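Long-range contacts in TerD domain-containing protein (Streptomyces avermitilis, PDB 2QNG), which is of unknown function but binds calcium ions in a TerD domain, a family named for bacterial tellurite-resistance proteins: residues Arg31-Ala36 with Leu102-Leu107; Ile82-Asp87 with Glu98-Glu103. All blocks are in the same frame, centred on the assembly; numbering follows the deposited sequence.

Contact 1: residues Arg31-Ala36 with Leu102-Leu107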
ATOM      1  N   ARG A  31     -13.579  -0.513   9.833  1.00 14.29           N
ATOM      2  CA  ARG A  31     -14.599  -0.609   8.774  1.00 14.43           C
ATOM      3  C   ARG A  31     -14.161  -0.031   7.414  1.00 13.51           C
ATOM      4  O   ARG A  31     -14.560  -0.521   6.360  1.00 13.23           O
ATOM      5  CB  ARG A  31     -15.906   0.096   9.189  1.00 14.52           C
ATOM      6  CG  ARG A  31     -16.519  -0.296  10.531  1.00 18.37           C
ATOM      7  CD  ARG A  31     -17.384  -1.487  10.405  1.00 17.44           C
ATOM      8  NE  ARG A  31     -17.945  -1.895  11.696  1.00 16.27           N
ATOM      9  CZ  ARG A  31     -19.091  -1.451  12.210  1.00 15.23           C
ATOM     10  NH1 ARG A  31     -19.845  -0.571  11.556  1.00 16.58           N
ATOM     11  NH2 ARG A  31     -19.486  -1.911  13.383  1.00 16.02           N
ATOM     12  N   LYS A  32     -13.382   1.042   7.440  1.00 13.12           N
ATOM     13  CA  LYS A  32     -12.975   1.738   6.222  1.00 13.27           C
ATOM     14  C   LYS A  32     -11.651   2.401   6.521  1.00 13.00           C
ATOM     15  O   LYS A  32     -11.500   3.054   7.563  1.00 15.38           O
ATOM     16  CB  LYS A  32     -13.992   2.810   5.863  1.00 14.83           C
ATOM     17  CG  LYS A  32     -13.722   3.520   4.557  1.00 15.57           C
ATOM     18  CD  LYS A  32     -14.872   4.429   4.201  1.00 19.63           C
ATOM     19  CE  LYS A  32     -14.518   5.310   3.030  1.00 22.28           C
ATOM     20  NZ  LYS A  32     -15.606   6.270   2.713  1.00 26.41           N
ATOM     21  N   VAL A  33     -10.709   2.260   5.593  1.00 10.13           N
ATOM     22  CA  VAL A  33      -9.335   2.750   5.771  1.00 10.57           C
ATOM     23  C   VAL A  33      -8.983   3.634   4.581  1.00  9.62           C
ATOM     24  O   VAL A  33      -9.360   3.344   3.441  1.00  9.83           O
ATOM     25  CB  VAL A  33      -8.321   1.556   5.847  1.00 12.50           C
ATOM     26  CG1 VAL A  33      -6.848   1.973   5.839  1.00 14.50           C
ATOM     27  CG2 VAL A  33      -8.615   0.729   7.072  1.00 15.76           C
ATOM     28  N   GLU A  34      -8.240   4.690   4.864  1.00  9.43           N
ATOM     29  CA  GLU A  34      -7.622   5.482   3.811  1.00 10.78           C
ATOM     30  C   GLU A  34      -6.124   5.379   4.005  1.00  9.46           C
ATOM     31  O   GLU A  34      -5.642   5.608   5.105  1.00 10.86           O
ATOM     32  CB  GLU A  34      -8.074   6.935   3.928  1.00 11.70           C
ATOM     33  CG  GLU A  34      -7.542   7.952   2.894  1.00 16.51           C
ATOM     34  CD  GLU A  34      -7.532   9.389   3.479  1.00 17.51           C
ATOM     35  OE1 GLU A  34      -8.653   9.820   3.873  1.00 23.86           O
ATOM     36  OE2 GLU A  34      -6.425  10.026   3.594  1.00 22.79           O
ATOM     37  N   LEU A  35      -5.397   5.010   2.953  1.00  8.46           N
ATOM     38  CA  LEU A  35      -3.939   5.035   3.000  1.00  8.85           C
ATOM     39  C   LEU A  35      -3.479   6.171   2.077  1.00  8.23           C
ATOM     40  O   LEU A  35      -3.816   6.175   0.904  1.00  8.26           O
ATOM     41  CB  LEU A  35      -3.385   3.687   2.516  1.00 10.30           C
ATOM     42  CG  LEU A  35      -1.874   3.607   2.288  1.00 12.03           C
ATOM     43  CD1 LEU A  35      -0.966   4.068   3.435  1.00 12.89           C
ATOM     44  CD2 LEU A  35      -1.517   2.178   1.905  1.00 13.25           C
ATOM     45  N   ALA A  36      -2.712   7.121   2.612  1.00  7.31           N
ATOM     46  CA  ALA A  36      -2.225   8.237   1.805  1.00  7.70           C
ATOM     47  C   ALA A  36      -0.704   8.242   1.804  1.00  7.75           C
ATOM     48  O   ALA A  36      -0.099   7.920   2.829  1.00  8.23           O
ATOM     49  CB  ALA A  36      -2.754   9.544   2.388  1.00  8.93           C
ATOM     50  N   LEU A 102      -9.991   1.655   1.310  1.00  7.67           N
ATOM     51  CA  LEU A 102     -10.333   0.248   1.455  1.00  8.22           C
ATOM     52  C   LEU A 102     -11.582   0.131   2.306  1.00  8.05           C
ATOM     53  O   LEU A 102     -11.541   0.378   3.499  1.00  7.72           O
ATOM     54  CB  LEU A 102      -9.169  -0.517   2.096  1.00  8.73           C
ATOM     55  CG  LEU A 102      -7.842  -0.336   1.314  1.00 10.60           C
ATOM     56  CD1 LEU A 102      -6.951   0.754   1.908  1.00 12.02           C
ATOM     57  CD2 LEU A 102      -7.100  -1.642   1.290  1.00 12.08           C
ATOM     58  N   GLU A 103     -12.700  -0.191   1.664  1.00  8.28           N
ATOM     59  CA  GLU A 103     -13.979  -0.359   2.358  1.00  9.01           C
ATOM     60  C   GLU A 103     -14.041  -1.775   2.896  1.00  8.54           C
ATOM     61  O   GLU A 103     -14.790  -2.642   2.386  1.00  9.79           O
ATOM     62  CB  GLU A 103     -15.166   0.017   1.442  1.00  9.09           C
ATOM     63  CG  GLU A 103     -15.131   1.542   1.198  1.00 10.90           C
ATOM     64  CD  GLU A 103     -16.169   2.138   0.248  1.00 12.99           C
ATOM     65  OE1 GLU A 103     -16.928   1.412  -0.328  1.00 17.71           O
ATOM     66  OE2 GLU A 103     -16.168   3.373   0.084  1.00 16.98           O
ATOM     67  N   LEU A 104     -13.265  -2.015   3.949  1.00  8.38           N
ATOM     68  CA  LEU A 104     -13.083  -3.373   4.448  1.00  8.64           C
ATOM     69  C   LEU A 104     -14.393  -4.013   4.892  1.00  9.01           C
ATOM     70  O   LEU A 104     -14.621  -5.218   4.695  1.00  9.71           O
ATOM     71  CB  LEU A 104     -12.108  -3.373   5.626  1.00  9.45           C
ATOM     72  CG  LEU A 104     -10.642  -2.989   5.332  1.00 10.18           C
ATOM     73  CD1 LEU A 104      -9.816  -3.013   6.581  1.00 12.63           C
ATOM     74  CD2 LEU A 104     -10.020  -3.890   4.275  1.00 12.76           C
ATOM     75  N   ASN A 105     -15.274  -3.212   5.497  1.00  8.97           N
ATOM     76  CA  ASN A 105     -16.584  -3.736   5.928  1.00  9.80           C
ATOM     77  C   ASN A 105     -17.347  -4.406   4.787  1.00  9.75           C
ATOM     78  O   ASN A 105     -18.101  -5.364   5.017  1.00 11.21           O
ATOM     79  CB  ASN A 105     -17.414  -2.579   6.515  1.00 10.73           C
ATOM     80  CG  ASN A 105     -18.774  -3.016   6.990  1.00 10.44           C
ATOM     81  OD1 ASN A 105     -18.879  -3.867   7.843  1.00 10.60           O
ATOM     82  ND2 ASN A 105     -19.818  -2.403   6.446  1.00 11.51           N
ATOM     83  N   ARG A 106     -17.201  -3.845   3.578  1.00 10.14           N
ATOM     84  CA  ARG A 106     -17.937  -4.340   2.427  1.00 11.63           C
ATOM     85  C   ARG A 106     -17.331  -5.572   1.761  1.00 11.83           C
ATOM     86  O   ARG A 106     -17.986  -6.156   0.876  1.00 12.58           O
ATOM     87  CB  ARG A 106     -18.101  -3.241   1.375  1.00 12.72           C
ATOM     88  CG  ARG A 106     -18.962  -2.059   1.830  1.00 15.09           C
ATOM     89  CD  ARG A 106     -19.016  -0.988   0.682  1.00 15.91           C
ATOM     90  NE  ARG A 106     -19.486  -1.563  -0.592  1.00 20.88           N
ATOM     91  CZ  ARG A 106     -19.079  -1.215  -1.819  1.00 17.40           C
ATOM     92  NH1 ARG A 106     -18.148  -0.280  -2.034  1.00 16.62           N
ATOM     93  NH2 ARG A 106     -19.611  -1.832  -2.867  1.00 19.65           N
ATOM     94  N   LEU A 107     -16.100  -5.949   2.125  1.00 12.27           N
ATOM     95  CA  LEU A 107     -15.492  -7.143   1.521  1.00 13.19           C
ATOM     96  C   LEU A 107     -16.266  -8.401   1.871  1.00 14.59           C
ATOM     97  O   LEU A 107     -16.625  -8.627   3.036  1.00 15.16           O
ATOM     98  CB  LEU A 107     -14.050  -7.331   1.981  1.00 13.39           C
ATOM     99  CG  LEU A 107     -13.012  -6.506   1.261  1.00 14.10           C
ATOM    100  CD1 LEU A 107     -11.663  -6.619   1.958  1.00 14.77           C
ATOM    101  CD2 LEU A 107     -12.873  -6.940  -0.202  1.00 12.43           C
TER
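With CG of Lys32 anti to the backbone N (chi1 -175°) and CG of Glu103 swung beside its own N (chi1 -69°), the two extended chains run alongside each other and point the same way. Their CG atoms are 4.1 Å apart, and at the ends Lys32 NZ stands 4.0 Å from Glu103 OE2, a long salt bridge. The closer charge partner is Arg106, whose NH1 reaches Glu103 OE1 at 2.7 Å, almost in the guanidinium plane, while OE2 also accepts a bond from the hydroxyl of Tyr83. Val33 divides its two methyls between partners on the buried side: CG1 meets CD1 of Leu102 at 4.1 Å, and CG2 meets CD1 of Leu104 at 4.0 Å. Phe165, from the facing sheet, touches both Val33 and Leu104. The backbones of Val33 and Leu102 form an antiparallel hydrogen-bonded pair, with Leu102 N to Val33 O at 2.8 Å and nearly straight (171°), and Val33 N returning to Leu102 O at 2.9 Å. Beyond it the partner chain folds through an inverse gamma turn centred on Glu103, so the next bond skips to Asn105, whose N is 2.9 Å from Arg31 O. The Arg31 and Asn105 side chains then lie side by side, the aliphatic CD of the arginine beside the amide. Strand 33-40 thus pairs with the end of strand 98-102, and the loop leading into it is bonded to the 3-10 segment 104-106. The chemistry divides accordingly: methyl packing faces the interior, whereas near the surface one carboxylate gathers a lysine, an arginine and a tyrosine hydroxyl, a setting likely to favour its ionised form and to restrict its rotation.

Contact 2: residues Ile82-Asp87 with Glu98-Glu103. With CA (calcium ion), chain C.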
ATOM      1  N   ILE A  82     -12.259  -1.526  -2.942  1.00  8.14           N
ATOM      2  CA  ILE A  82     -10.916  -0.999  -2.687  1.00  8.66           C
ATOM      3  C   ILE A  82     -10.593  -0.219  -3.944  1.00  8.09           C
ATOM      4  O   ILE A  82     -10.755  -0.748  -5.057  1.00  9.22           O
ATOM      5  CB  ILE A  82      -9.877  -2.115  -2.500  1.00  8.55           C
ATOM      6  CG1 ILE A  82     -10.142  -2.892  -1.203  1.00 10.06           C
ATOM      7  CG2 ILE A  82      -8.463  -1.550  -2.502  1.00  9.80           C
ATOM      8  CD1 ILE A  82      -9.358  -4.199  -1.055  1.00 10.92           C
ATOM      9  N   TYR A  83     -10.198   1.045  -3.785  1.00  8.39           N
ATOM     10  CA  TYR A  83     -10.041   1.900  -4.953  1.00  8.10           C
ATOM     11  C   TYR A  83      -9.038   3.009  -4.719  1.00  8.40           C
ATOM     12  O   TYR A  83      -8.947   3.559  -3.614  1.00  8.73           O
ATOM     13  CB  TYR A  83     -11.392   2.484  -5.422  1.00  9.84           C
ATOM     14  CG  TYR A  83     -12.276   3.099  -4.360  1.00  8.15           C
ATOM     15  CD1 TYR A  83     -12.285   4.479  -4.152  1.00 10.08           C
ATOM     16  CD2 TYR A  83     -13.099   2.296  -3.561  1.00  8.87           C
ATOM     17  CE1 TYR A  83     -13.101   5.062  -3.186  1.00 11.01           C
ATOM     18  CE2 TYR A  83     -13.917   2.866  -2.581  1.00  9.21           C
ATOM     19  CZ  TYR A  83     -13.932   4.247  -2.416  1.00  9.86           C
ATOM     20  OH  TYR A  83     -14.758   4.796  -1.447  1.00 12.52           O
ATOM     21  N   LEU A  84      -8.295   3.325  -5.774  1.00  8.57           N
ATOM     22  CA  LEU A  84      -7.349   4.408  -5.726  1.00  9.33           C
ATOM     23  C   LEU A  84      -8.139   5.701  -5.974  1.00 10.98           C
ATOM     24  O   LEU A  84      -8.901   5.805  -6.944  1.00 12.25           O
ATOM     25  CB  LEU A  84      -6.242   4.185  -6.765  1.00 10.48           C
ATOM     26  CG  LEU A  84      -5.034   5.104  -6.708  1.00 12.42           C
ATOM     27  CD1 LEU A  84      -4.193   4.808  -5.489  1.00 12.22           C
ATOM     28  CD2 LEU A  84      -4.237   4.893  -7.967  1.00 12.86           C
ATOM     29  N   ASN A  85      -7.991   6.663  -5.077  1.00 10.80           N
ATOM     30  CA  ASN A  85      -8.718   7.947  -5.199  1.00 12.24           C
ATOM     31  C   ASN A  85      -7.952   8.908  -6.097  1.00 13.38           C
ATOM     32  O   ASN A  85      -8.550   9.688  -6.848  1.00 15.33           O
ATOM     33  CB  ASN A  85      -8.935   8.574  -3.811  1.00 12.13           C
ATOM     34  CG  ASN A  85      -9.587   7.594  -2.846  1.00 13.58           C
ATOM     35  OD1 ASN A  85      -8.921   6.986  -2.028  1.00 14.29           O
ATOM     36  ND2 ASN A  85     -10.867   7.376  -3.006  1.00 18.62           N
ATOM     37  N   ARG A  86      -6.630   8.861  -6.014  1.00 13.87           N
ATOM     38  CA  ARG A  86      -5.818   9.707  -6.848  1.00 14.36           C
ATOM     39  C   ARG A  86      -4.411   9.170  -6.864  1.00 12.73           C
ATOM     40  O   ARG A  86      -4.011   8.443  -5.951  1.00 11.36           O
ATOM     41  CB  ARG A  86      -5.899  11.149  -6.387  1.00 17.51           C
ATOM     42  CG  ARG A  86      -5.170  11.409  -5.136  1.00 18.85           C
ATOM     43  CD  ARG A  86      -4.297  12.651  -5.356  1.00 24.46           C
ATOM     44  NE  ARG A  86      -4.083  13.448  -4.157  1.00 24.52           N
ATOM     45  CZ  ARG A  86      -5.029  13.748  -3.263  1.00 26.01           C
ATOM     46  NH1 ARG A  86      -6.279  13.335  -3.440  1.00 27.50           N
ATOM     47  NH2 ARG A  86      -4.717  14.479  -2.193  1.00 23.12           N
ATOM     48  N   ASP A  87      -3.696   9.488  -7.939  1.00 11.93           N
ATOM     49  CA  ASP A  87      -2.324   9.042  -8.108  1.00 12.06           C
ATOM     50  C   ASP A  87      -1.419  10.199  -8.447  1.00 11.34           C
ATOM     51  O   ASP A  87      -1.894  11.312  -8.730  1.00 11.88           O
ATOM     52  CB  ASP A  87      -2.212   7.942  -9.176  1.00 14.48           C
ATOM     53  CG  ASP A  87      -2.045   8.482 -10.585  1.00 15.75           C
ATOM     54  OD1 ASP A  87      -2.722   9.470 -10.975  1.00 15.60           O
ATOM     55  OD2 ASP A  87      -1.231   7.898 -11.342  1.00 20.41           O
ATOM     56  N   GLU A  98      -0.895  10.425  -3.410  0.50  8.43           N
ATOM     57  CA  GLU A  98      -1.632   9.246  -3.848  0.50  8.97           C
ATOM     58  C   GLU A  98      -2.390   8.707  -2.648  0.50  8.47           C
ATOM     59  O   GLU A  98      -1.857   8.639  -1.542  0.50  8.28           O
ATOM     60  CB  GLU A  98      -0.640   8.240  -4.446  0.50 10.21           C
ATOM     61  CG  GLU A  98      -1.241   7.004  -5.110  0.50 10.35           C
ATOM     62  CD  GLU A  98      -0.315   6.395  -6.174  0.50  9.53           C
ATOM     63  OE1 GLU A  98       0.364   7.136  -6.931  0.50 10.26           O
ATOM     64  OE2 GLU A  98      -0.289   5.157  -6.280  0.50  9.82           O
ATOM     65  N   VAL A  99      -3.665   8.382  -2.869  1.00  8.53           N
ATOM     66  CA  VAL A  99      -4.574   8.021  -1.792  1.00  8.80           C
ATOM     67  C   VAL A  99      -5.387   6.826  -2.245  1.00  8.25           C
ATOM     68  O   VAL A  99      -5.884   6.814  -3.365  1.00  8.62           O
ATOM     69  CB  VAL A  99      -5.531   9.193  -1.429  1.00 10.10           C
ATOM     70  CG1 VAL A  99      -6.434   8.810  -0.265  1.00 11.33           C
ATOM     71  CG2 VAL A  99      -4.740  10.484  -1.110  1.00 10.77           C
HETATM   72  N   MSE A 100      -5.507   5.836  -1.361  1.00  8.05           N
HETATM   73  CA  MSE A 100      -6.357   4.669  -1.634  0.50  8.45           C
HETATM   74  C   MSE A 100      -7.331   4.447  -0.502  1.00  8.00           C
HETATM   75  O   MSE A 100      -7.005   4.651   0.657  1.00  8.58           O
HETATM   76  CB  MSE A 100      -5.513   3.413  -1.824  0.50  8.32           C
HETATM   77  CG  MSE A 100      -6.342   2.156  -2.053  0.50  8.13           C
HETATM   78 SE   MSE A 100      -5.239   0.566  -2.327  0.50 14.19          SE
HETATM   79  CE  MSE A 100      -4.483   0.945  -4.115  0.50  9.22           C
ATOM     80  N   THR A 101      -8.540   4.043  -0.869  1.00  7.60           N
ATOM     81  CA  THR A 101      -9.587   3.733   0.096  1.00  7.50           C
ATOM     82  C   THR A 101      -9.885   2.231   0.101  1.00  6.90           C
ATOM     83  O   THR A 101      -9.987   1.618  -0.966  1.00  7.81           O
ATOM     84  CB  THR A 101     -10.849   4.494  -0.285  1.00  8.36           C
ATOM     85  OG1 THR A 101     -10.565   5.902  -0.242  1.00 11.16           O
ATOM     86  CG2 THR A 101     -12.009   4.210   0.676  1.00  9.99           C
ATOM     87  N   LEU A 102      -9.991   1.655   1.310  1.00  7.67           N
ATOM     88  CA  LEU A 102     -10.333   0.248   1.455  1.00  8.22           C
ATOM     89  C   LEU A 102     -11.582   0.131   2.306  1.00  8.05           C
ATOM     90  O   LEU A 102     -11.541   0.378   3.499  1.00  7.72           O
ATOM     91  CB  LEU A 102      -9.169  -0.517   2.096  1.00  8.73           C
ATOM     92  CG  LEU A 102      -7.842  -0.336   1.314  1.00 10.60           C
ATOM     93  CD1 LEU A 102      -6.951   0.754   1.908  1.00 12.02           C
ATOM     94  CD2 LEU A 102      -7.100  -1.642   1.290  1.00 12.08           C
ATOM     95  N   GLU A 103     -12.700  -0.191   1.664  1.00  8.28           N
ATOM     96  CA  GLU A 103     -13.979  -0.359   2.358  1.00  9.01           C
ATOM     97  C   GLU A 103     -14.041  -1.775   2.896  1.00  8.54           C
ATOM     98  O   GLU A 103     -14.790  -2.642   2.386  1.00  9.79           O
ATOM     99  CB  GLU A 103     -15.166   0.017   1.442  1.00  9.09           C
ATOM    100  CG  GLU A 103     -15.131   1.542   1.198  1.00 10.90           C
ATOM    101  CD  GLU A 103     -16.169   2.138   0.248  1.00 12.99           C
ATOM    102  OE1 GLU A 103     -16.928   1.412  -0.328  1.00 17.71           O
ATOM    103  OE2 GLU A 103     -16.168   3.373   0.084  1.00 16.98           O
TER
HETATM  104 CA    CA C 202       2.331   6.742  -8.611  1.00 10.15          CA
HETATM  105  O   HOH W   1       0.865   6.504 -10.415  1.00 15.50           O
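Tyr83 and Thr101 form an antiparallel hydrogen-bonded pair, and their side chains lie side by side. From CB, the tyrosine CG sits between its own backbone N and carbonyl carbon (chi1 48°), which swings the ring over toward the neighbouring strand. CD1 lies near Thr101 CB and CD2 near Thr101 O (each 4.1 Å). Farther out, CE1 comes 3.7 Å from Thr101 CB, which lies over one ring face toward the rim in a CH-pi contact. CZ meets the Thr101 methyl CG2 at 3.6 Å. On the other ring edge CE2 passes near the carboxylate of Glu103, and OH donates to Glu103 OE2 over 2.5 Å. The carboxylate stands almost perpendicular to the ring (89°) and is met from above its plane. A leucine here would probably leave OE2 without its hydroxyl donor, let the glutamate turn more freely, and strip Thr101 of its aromatic cover. On the opposite face CG2 of Ile82 packs 4.0 Å from CD2 of Leu102, against strand 51-59. Farther along, Val99 O accepts Asn85 N at 2.7 Å and, weakly, Arg86 N at 3.4 Å, while CG2 of Val99 sits over the centre of the Arg86 guanidinium, whose NH2 is bonded to Trp96 O. At the far end Glu98 OE1 binds calcium while OE2 accepts Ile53 N; Asp87 OD2 pairs with Lys89 and accepts a bond from a water on the same ion; Asp50, Leu51, Asp52 and Ser88 complete the protein ligands. This is a beta hairpin with a classic bulge, Asn85 and Arg86 facing Val99, its loop end built into a calcium site of the TerD domain.

In the fold
Contacts 1 and 2 have centres about 9 Å apart and share Leu102 and Glu103. Along the chain come 31-36, then 82-87, and finally 98-103, which overlaps 102-107. Strand 98-102 lies between 82-86 and 33-40 in one five-stranded antiparallel sheet, so contact 2 joins it to the edge strand and contact 1 to the inner one, the latter with 65 residues between its segments. Leu35 N to Met100 O, 2.8 Å, probably continues the bonding between them. The second sheet packs against their buried side chains. The calcium site lies at the Glu98 end of strand 98-102, and the Glu103 charge cluster just past its other end.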